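PDB 4HVT: post-proline cleaving enzyme from Rickettsia typhi, which probably hydrolyses peptides on the carboxyl side of proline, as a serine-type oligopeptidase of the prolyl oligopeptidase family. Local coordinates for residues Thr413-Ile418 against Ala493-Arg498; Tyr464-Lys469 against Val510-Asn515. All coordinates share one frame; numbering follows the deposited sequence. Where two conformers were deposited one is given.

In the fold
Contact 1 sets a segment on blade strand 410-415 of the beta-propeller against a loop of the alpha/beta-hydrolase domain, whereas contact 2 lies within the hydrolase sheet, between strands 461-469 and 510-514. Their centres are about 12 Å apart and they touch directly. Ser417 OG sits 3.5 Å from Val467 CG2, and Ile418 CG2 is equally close, 3.5 Å, to Val467 CG1. Pro494 CG reaches Phe465 CZ at 3.7 Å, and Pro494 CA lies 3.7 Å from Leu513 CD2. The sheet face carrying Phe465, Val467 and Leu513 thus meets both segments of contact 1. Ser566, His682 and Asp649, probably the catalytic triad, belong to the same hydrolase domain.

Contact 1: Thr413-Ile418 against Ala493-Arg498; sequences TIENSI and APYFSR. With EDO (1,2-ethanediol), chain G.
Three waters but a single direct hydrogen bond join Thr413-Ile418 to Ala493-Arg498. That bond runs from Phe496 N to Glu415 OE1, 2.8 Å long with an N-H...O angle of 160°, and uses the anti lone pair of the carboxylate oxygen. Glu415 CG stands between its backbone N and carbonyl carbon (chi1 70°), and the chain continues extended to the loop. OE1 also accepts from water 1, which donates a second bond to Phe496 O, so one carboxylate oxygen holds Phe496 N directly and Phe496 O through the water. The other oxygen, OE2, accepts from O2 of a 1,2-ethanediol molecule, probably left from crystallisation. Water 2 joins Ser417 N to Pro494 O, which are 3.6 Å apart, and water 3 is held by Ser417 O, Tyr495 O and Ser497 N. This is an interface between domains: strand 410-415 belongs to the last four-stranded blade of the propeller, while the loop leads into helix 498-505 of the hydrolase domain, with Ser497 at its N-cap. Asn416 OD1 accepts from Ile418 N in an Asx turn, and Asn416 ND2 bonds to Gln395 O. The Phe496 ring presents its edge to Asn416 O and to Ile418 C, the latter 3.6 Å from CE2; Phe442 packs edge-to-face with the same ring.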
ATOM      1  N   THR A 413      -2.579   4.440 -17.021  1.00  9.94           N
ATOM      2  CA  THR A 413      -1.183   4.866 -17.012  1.00 10.52           C
ATOM      3  C   THR A 413      -0.281   3.749 -17.519  1.00 10.61           C
ATOM      4  O   THR A 413      -0.515   2.564 -17.195  1.00 10.75           O
ATOM      5  CB  THR A 413      -0.719   5.365 -15.643  1.00 10.67           C
ATOM      6  OG1 THR A 413      -0.881   4.337 -14.639  1.00 10.60           O
ATOM      7  CG2 THR A 413      -1.514   6.559 -15.273  1.00 11.02           C
ATOM      8  N   ILE A 414       0.780   4.102 -18.252  1.00 10.64           N
ATOM      9  CA  ILE A 414       1.844   3.159 -18.599  1.00 10.63           C
ATOM     10  C   ILE A 414       3.159   3.908 -18.332  1.00 11.17           C
ATOM     11  O   ILE A 414       3.285   5.122 -18.638  1.00 11.82           O
ATOM     12  CB  ILE A 414       1.810   2.627 -20.047  1.00 10.82           C
ATOM     13  CG1 ILE A 414       0.413   2.169 -20.479  1.00 10.59           C
ATOM     14  CG2 ILE A 414       2.753   1.463 -20.243  1.00 10.95           C
ATOM     15  CD1 ILE A 414       0.221   1.869 -21.935  1.00 11.02           C
ATOM     16  N   GLU A 415       4.113   3.189 -17.772  1.00 11.20           N
ATOM     17  CA  GLU A 415       5.407   3.743 -17.377  1.00 11.61           C
ATOM     18  C   GLU A 415       6.430   2.619 -17.306  1.00 11.74           C
ATOM     19  O   GLU A 415       6.095   1.417 -17.448  1.00 11.25           O
ATOM     20  CB  GLU A 415       5.322   4.370 -15.981  1.00 11.65           C
ATOM     21  CG  GLU A 415       5.145   3.354 -14.839  1.00 11.82           C
ATOM     22  CD  GLU A 415       4.630   4.040 -13.615  1.00 12.27           C
ATOM     23  OE1 GLU A 415       5.410   4.363 -12.693  1.00 12.77           O
ATOM     24  OE2 GLU A 415       3.395   4.314 -13.556  1.00 13.05           O
ATOM     25  N   ASN A 416       7.695   3.015 -17.071  1.00 12.05           N
ATOM     26  CA  ASN A 416       8.681   2.058 -16.610  1.00 11.97           C
ATOM     27  C   ASN A 416       9.633   2.788 -15.688  1.00 12.28           C
ATOM     28  O   ASN A 416       9.453   3.933 -15.369  1.00 12.09           O
ATOM     29  CB  ASN A 416       9.354   1.269 -17.781  1.00 12.53           C
ATOM     30  CG  ASN A 416      10.407   2.058 -18.544  1.00 12.90           C
ATOM     31  OD1 ASN A 416      10.989   2.985 -17.995  1.00 13.16           O
ATOM     32  ND2 ASN A 416      10.683   1.673 -19.819  1.00 13.59           N
ATOM     33  N   SER A 417      10.595   2.091 -15.132  1.00 12.64           N
ATOM     34  CA  SER A 417      11.374   2.696 -14.060  1.00 13.46           C
ATOM     35  C   SER A 417      12.103   3.974 -14.490  1.00 13.84           C
ATOM     36  O   SER A 417      12.409   4.799 -13.633  1.00 14.06           O
ATOM     37  CB  SER A 417      12.359   1.673 -13.513  1.00 14.00           C
ATOM     38  OG  SER A 417      13.064   2.154 -12.368  1.00 15.94           O
ATOM     39  N   ILE A 418      12.384   4.130 -15.789  1.00 14.48           N
ATOM     40  CA  ILE A 418      13.166   5.283 -16.265  1.00 14.92           C
ATOM     41  C   ILE A 418      12.401   6.166 -17.282  1.00 15.14           C
ATOM     42  O   ILE A 418      12.926   7.182 -17.723  1.00 16.35           O
ATOM     43  CB  ILE A 418      14.556   4.904 -16.847  1.00 15.47           C
ATOM     44  CG1 ILE A 418      14.441   3.956 -18.041  1.00 15.57           C
ATOM     45  CG2 ILE A 418      15.474   4.335 -15.763  1.00 15.31           C
ATOM     46  CD1 ILE A 418      15.737   3.696 -18.802  1.00 16.35           C
ATOM     47  N   ALA A 493       6.662  -4.031  -7.800  1.00 14.03           N
ATOM     48  CA  ALA A 493       6.898  -3.704  -9.198  1.00 13.82           C
ATOM     49  C   ALA A 493       7.785  -2.459  -9.384  1.00 14.01           C
ATOM     50  O   ALA A 493       7.684  -1.507  -8.587  1.00 15.17           O
ATOM     51  CB  ALA A 493       5.589  -3.520  -9.912  1.00 14.55           C
ATOM     52  N   PRO A 494       8.626  -2.481 -10.408  1.00 13.92           N
ATOM     53  CA  PRO A 494       9.568  -1.355 -10.698  1.00 14.72           C
ATOM     54  C   PRO A 494       8.905  -0.084 -11.359  1.00 15.29           C
ATOM     55  O   PRO A 494       9.097   0.177 -12.544  1.00 16.26           O
ATOM     56  CB  PRO A 494      10.590  -1.983 -11.627  1.00 15.47           C
ATOM     57  CG  PRO A 494       9.887  -3.077 -12.290  1.00 15.24           C
ATOM     58  CD  PRO A 494       8.934  -3.633 -11.243  1.00 14.49           C
ATOM     59  N   TYR A 495       8.150   0.671 -10.559  1.00 15.32           N
ATOM     60  CA  TYR A 495       7.543   1.906 -11.060  0.60 15.60           C
ATOM     61  C   TYR A 495       8.521   3.066 -11.173  1.00 15.27           C
ATOM     62  O   TYR A 495       9.666   3.032 -10.645  1.00 15.61           O
ATOM     63  CB  TYR A 495       6.355   2.318 -10.197  0.60 16.25           C
ATOM     64  CG  TYR A 495       6.759   2.749  -8.823  0.60 17.14           C
ATOM     65  CD1 TYR A 495       6.881   1.828  -7.786  0.60 18.42           C
ATOM     66  CD2 TYR A 495       7.035   4.072  -8.563  0.60 18.09           C
ATOM     67  CE1 TYR A 495       7.284   2.241  -6.528  0.60 18.86           C
ATOM     68  CE2 TYR A 495       7.436   4.504  -7.327  0.60 18.77           C
ATOM     69  CZ  TYR A 495       7.532   3.583  -6.308  0.60 19.45           C
ATOM     70  OH  TYR A 495       7.947   4.000  -5.072  0.60 22.43           O
ATOM     71  N   PHE A 496       8.104   4.088 -11.906  1.00 14.35           N
ATOM     72  CA  PHE A 496       8.904   5.282 -12.098  1.00 14.60           C
ATOM     73  C   PHE A 496       8.881   6.083 -10.819  1.00 14.75           C
ATOM     74  O   PHE A 496       7.805   6.457 -10.336  1.00 15.37           O
ATOM     75  CB  PHE A 496       8.310   6.161 -13.244  1.00 14.32           C
ATOM     76  CG  PHE A 496       9.163   7.357 -13.582  1.00 14.80           C
ATOM     77  CD1 PHE A 496       8.982   8.578 -12.928  1.00 14.93           C
ATOM     78  CD2 PHE A 496      10.170   7.238 -14.500  1.00 14.93           C
ATOM     79  CE1 PHE A 496       9.747   9.677 -13.236  1.00 15.36           C
ATOM     80  CE2 PHE A 496      10.948   8.335 -14.828  1.00 15.37           C
ATOM     81  CZ  PHE A 496      10.754   9.538 -14.177  1.00 15.40           C
ATOM     82  N   SER A 497      10.050   6.298 -10.220  1.00 15.89           N
ATOM     83  CA  SER A 497      10.184   7.197  -9.077  1.00 16.63           C
ATOM     84  C   SER A 497      10.942   8.444  -9.448  1.00 18.01           C
ATOM     85  O   SER A 497      12.162   8.403  -9.649  1.00 18.29           O
ATOM     86  CB  SER A 497      10.914   6.503  -7.929  1.00 17.12           C
ATOM     87  OG  SER A 497      11.132   7.438  -6.858  1.00 18.20           O
ATOM     88  N   ARG A 498      10.231   9.557  -9.479  1.00 18.93           N
ATOM     89  CA  ARG A 498      10.840  10.814  -9.783  1.00 21.07           C
ATOM     90  C   ARG A 498      11.911  11.171  -8.749  1.00 20.49           C
ATOM     91  O   ARG A 498      12.992  11.636  -9.100  1.00 20.36           O
ATOM     92  CB  ARG A 498       9.765  11.880  -9.853  1.00 23.02           C
ATOM     93  CG  ARG A 498      10.248  13.092 -10.532  1.00 24.91           C
ATOM     94  CD  ARG A 498       9.119  14.040 -10.841  1.00 25.31           C
ATOM     95  NE  ARG A 498       9.765  15.297 -11.088  1.00 25.68           N
ATOM     96  CZ  ARG A 498       9.183  16.478 -11.015  1.00 26.22           C
ATOM     97  NH1 ARG A 498       7.894  16.569 -10.759  1.00 26.90           N
ATOM     98  NH2 ARG A 498       9.910  17.556 -11.258  1.00 27.68           N
TER
HETATM   99  C1  EDO G 806       0.455   6.959 -11.314  1.00 34.36           C
HETATM  100  O1  EDO G 806       0.089   6.182 -10.179  1.00 35.80           O
HETATM  101  C2  EDO G 806       1.755   6.476 -11.931  1.00 33.36           C
HETATM  102  O2  EDO G 806       1.956   5.106 -11.625  1.00 33.18           O
HETATM  103  O   HOH W   1       5.053   6.523 -10.886  1.00 21.90           O
HETATM  104  O   HOH W   2       9.953  -0.790 -15.189  1.00 13.04           O
HETATM  105  O   HOH W   3      12.265   4.468 -10.782  1.00 17.95           O

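Contact 2: Tyr464-Lys469 against Val510-Asn515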
ATOM      1  N   TYR A 464      15.914  -8.964 -10.135  1.00 15.11           N
ATOM      2  CA  TYR A 464      16.119  -7.631  -9.661  1.00 15.28           C
ATOM      3  C   TYR A 464      16.246  -6.643 -10.830  1.00 15.41           C
ATOM      4  O   TYR A 464      16.609  -7.019 -11.950  1.00 16.29           O
ATOM      5  CB  TYR A 464      17.328  -7.513  -8.718  1.00 15.78           C
ATOM      6  CG  TYR A 464      18.713  -7.775  -9.275  1.00 16.84           C
ATOM      7  CD1 TYR A 464      19.235  -9.081  -9.340  1.00 17.84           C
ATOM      8  CD2 TYR A 464      19.519  -6.744  -9.661  1.00 17.48           C
ATOM      9  CE1 TYR A 464      20.533  -9.346  -9.792  1.00 18.84           C
ATOM     10  CE2 TYR A 464      20.809  -6.993 -10.102  1.00 18.65           C
ATOM     11  CZ  TYR A 464      21.327  -8.288 -10.156  1.00 18.89           C
ATOM     12  OH  TYR A 464      22.631  -8.453 -10.668  1.00 21.14           O
ATOM     13  N   PHE A 465      15.901  -5.405 -10.527  1.00 15.36           N
ATOM     14  CA  PHE A 465      15.912  -4.270 -11.432  1.00 15.49           C
ATOM     15  C   PHE A 465      17.021  -3.294 -11.066  1.00 16.00           C
ATOM     16  O   PHE A 465      17.128  -2.812  -9.909  1.00 15.91           O
ATOM     17  CB  PHE A 465      14.554  -3.615 -11.473  1.00 15.05           C
ATOM     18  CG  PHE A 465      13.521  -4.496 -12.082  1.00 15.37           C
ATOM     19  CD1 PHE A 465      13.299  -4.495 -13.443  1.00 15.70           C
ATOM     20  CD2 PHE A 465      12.811  -5.379 -11.298  1.00 14.99           C
ATOM     21  CE1 PHE A 465      12.345  -5.353 -14.018  1.00 15.42           C
ATOM     22  CE2 PHE A 465      11.912  -6.253 -11.830  1.00 15.33           C
ATOM     23  CZ  PHE A 465      11.615  -6.221 -13.203  1.00 15.33           C
ATOM     24  N   LEU A 466      17.870  -3.040 -12.054  1.00 16.31           N
ATOM     25  CA  LEU A 466      19.035  -2.232 -11.879  1.00 16.54           C
ATOM     26  C   LEU A 466      18.892  -0.977 -12.769  1.00 16.64           C
ATOM     27  O   LEU A 466      18.650  -1.110 -13.981  1.00 16.37           O
ATOM     28  CB  LEU A 466      20.235  -3.040 -12.342  1.00 17.40           C
ATOM     29  CG  LEU A 466      21.550  -2.298 -12.437  1.00 17.94           C
ATOM     30  CD1 LEU A 466      22.099  -1.800 -11.104  1.00 18.21           C
ATOM     31  CD2 LEU A 466      22.580  -3.207 -13.124  1.00 18.38           C
ATOM     32  N   VAL A 467      19.017   0.219 -12.182  1.00 16.58           N
ATOM     33  CA  VAL A 467      18.918   1.491 -12.914  1.00 17.00           C
ATOM     34  C   VAL A 467      20.173   2.323 -12.616  1.00 17.82           C
ATOM     35  O   VAL A 467      20.586   2.476 -11.450  1.00 17.88           O
ATOM     36  CB  VAL A 467      17.687   2.312 -12.493  1.00 16.57           C
ATOM     37  CG1 VAL A 467      17.673   3.707 -13.135  1.00 17.35           C
ATOM     38  CG2 VAL A 467      16.438   1.572 -12.904  1.00 16.20           C
ATOM     39  N   TYR A 468      20.800   2.844 -13.665  1.00 18.56           N
ATOM     40  CA  TYR A 468      22.010   3.636 -13.496  1.00 20.28           C
ATOM     41  C   TYR A 468      22.116   4.677 -14.599  1.00 21.08           C
ATOM     42  O   TYR A 468      21.388   4.654 -15.623  1.00 20.86           O
ATOM     43  CB  TYR A 468      23.299   2.772 -13.431  1.00 21.26           C
ATOM     44  CG  TYR A 468      23.572   1.894 -14.625  1.00 22.49           C
ATOM     45  CD1 TYR A 468      23.105   0.574 -14.690  1.00 22.81           C
ATOM     46  CD2 TYR A 468      24.340   2.366 -15.677  1.00 23.38           C
ATOM     47  CE1 TYR A 468      23.403  -0.230 -15.797  1.00 24.29           C
ATOM     48  CE2 TYR A 468      24.622   1.571 -16.763  1.00 25.03           C
ATOM     49  CZ  TYR A 468      24.168   0.270 -16.803  1.00 25.63           C
ATOM     50  OH  TYR A 468      24.443  -0.465 -17.950  1.00 28.57           O
ATOM     51  N   LYS A 469      23.003   5.622 -14.361  1.00 22.42           N
ATOM     52  CA  LYS A 469      23.241   6.676 -15.369  1.00 23.28           C
ATOM     53  C   LYS A 469      24.284   6.214 -16.397  1.00 23.76           C
ATOM     54  O   LYS A 469      25.304   5.659 -16.037  1.00 22.76           O
ATOM     55  CB  LYS A 469      23.678   7.945 -14.644  1.00 25.33           C
ATOM     56  CG  LYS A 469      23.564   9.212 -15.479  1.00 27.16           C
ATOM     57  CD  LYS A 469      24.061  10.416 -14.682  1.00 29.93           C
ATOM     58  CE  LYS A 469      23.955  11.729 -15.453  1.00 31.94           C
ATOM     59  NZ  LYS A 469      23.939  12.916 -14.538  1.00 32.30           N
ATOM     60  N   VAL A 510      23.265   4.458  -8.073  1.00 17.90           N
ATOM     61  CA  VAL A 510      22.662   3.316  -8.731  1.00 17.34           C
ATOM     62  C   VAL A 510      21.481   2.954  -7.874  1.00 16.41           C
ATOM     63  O   VAL A 510      21.589   2.996  -6.650  1.00 16.29           O
ATOM     64  CB  VAL A 510      23.692   2.153  -8.750  1.00 17.85           C
ATOM     65  CG1 VAL A 510      23.069   0.897  -9.292  1.00 17.52           C
ATOM     66  CG2 VAL A 510      24.887   2.520  -9.634  1.00 18.37           C
ATOM     67  N   SER A 511      20.379   2.553  -8.534  1.00 15.84           N
ATOM     68  CA  SER A 511      19.169   2.102  -7.844  0.50 15.40           C
ATOM     69  C   SER A 511      18.918   0.615  -8.112  1.00 15.01           C
ATOM     70  O   SER A 511      19.010   0.164  -9.250  1.00 14.99           O
ATOM     71  CB  SER A 511      17.952   2.899  -8.324  0.50 15.19           C
ATOM     72  OG  SER A 511      17.958   4.219  -7.790  0.50 15.73           O
ATOM     73  N   VAL A 512      18.543  -0.143  -7.062  1.00 14.51           N
ATOM     74  CA  VAL A 512      18.261  -1.538  -7.257  1.00 14.41           C
ATOM     75  C   VAL A 512      17.033  -1.946  -6.484  1.00 14.03           C
ATOM     76  O   VAL A 512      16.867  -1.538  -5.349  1.00 13.72           O
ATOM     77  CB  VAL A 512      19.430  -2.455  -6.837  1.00 14.87           C
ATOM     78  CG1 VAL A 512      19.185  -3.907  -7.198  1.00 14.84           C
ATOM     79  CG2 VAL A 512      20.708  -1.992  -7.505  1.00 15.54           C
ATOM     80  N   LEU A 513      16.187  -2.727  -7.152  1.00 13.94           N
ATOM     81  CA  LEU A 513      14.989  -3.299  -6.528  1.00 13.69           C
ATOM     82  C   LEU A 513      15.044  -4.800  -6.685  1.00 13.69           C
ATOM     83  O   LEU A 513      15.083  -5.292  -7.812  1.00 13.59           O
ATOM     84  CB  LEU A 513      13.722  -2.798  -7.261  1.00 13.98           C
ATOM     85  CG  LEU A 513      12.357  -3.294  -6.770  1.00 14.36           C
ATOM     86  CD1 LEU A 513      12.069  -2.670  -5.448  1.00 15.20           C
ATOM     87  CD2 LEU A 513      11.320  -2.871  -7.809  1.00 14.98           C
ATOM     88  N   ALA A 514      14.964  -5.512  -5.572  1.00 13.31           N
ATOM     89  CA  ALA A 514      15.038  -6.976  -5.541  1.00 13.55           C
ATOM     90  C   ALA A 514      13.686  -7.655  -5.241  1.00 13.09           C
ATOM     91  O   ALA A 514      13.066  -7.408  -4.232  1.00 12.78           O
ATOM     92  CB  ALA A 514      16.086  -7.429  -4.543  1.00 14.03           C
ATOM     93  N   ASN A 515      13.256  -8.521  -6.143  1.00 12.99           N
ATOM     94  CA  ASN A 515      11.976  -9.190  -6.036  1.00 12.30           C
ATOM     95  C   ASN A 515      12.096 -10.493  -5.266  1.00 11.99           C
ATOM     96  O   ASN A 515      11.879 -11.629  -5.742  1.00 12.08           O
ATOM     97  CB  ASN A 515      11.418  -9.376  -7.459  1.00 12.76           C
ATOM     98  CG  ASN A 515      11.229  -8.044  -8.150  1.00 13.13           C
ATOM     99  OD1 ASN A 515      12.009  -7.686  -9.014  1.00 14.39           O
ATOM    100  ND2 ASN A 515      10.186  -7.305  -7.766  1.00 12.68           N
TER
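Leu466 and Val510 meet more closely than ordinary van der Waals contact, with Leu466 CD1 3.4 Å from Val510 CG1. Leu466 CD1 also reaches Val512 CG2 at 3.9 Å. Leu466 CG lies anti to the backbone N (chi1 171°), and its CD1 touches both valines. Tyr464 adds CD2 against Val512 CG1 at 3.8 Å, and helix 536-551 covers this face through Leu549, which touches both Tyr464 and Val512. The backbones beneath run antiparallel at 172°, with axes 4.6 Å apart. Phe465 with Leu513 and Val467 with Ser511 are the hydrogen-bonded pairs, joined by four N-H...O bonds; Phe465 N to Leu513 O is 2.8 Å, and the straightest is Ser511 N to Val467 O at 174°. Strand 510-514 is a junction of the eight-stranded alpha/beta-hydrolase sheet: it runs antiparallel to 461-469 and parallel to 480-483 on its other flank, where the parallel part begins. The face bearing Phe465, Val467, Ser511 and Leu513 is more loosely joined. Across it the closest side-chain carbons within the two hydrogen-bonded pairs are the CB atoms, with Val467 CB 4.2 Å from Ser511 CB and Phe465 CB 4.4 Å from Leu513 CB, and both Ser511 and Leu513 are partly exposed. At the end of this face Asn515 OD1 lies near the plane of the Phe465 ring, 3.2 Å from the edge carbon CE2, with amide and ring perpendicular. Glu521 receives a hydrogen bond from Asn515 ND2, which helps fix the amide's rotation.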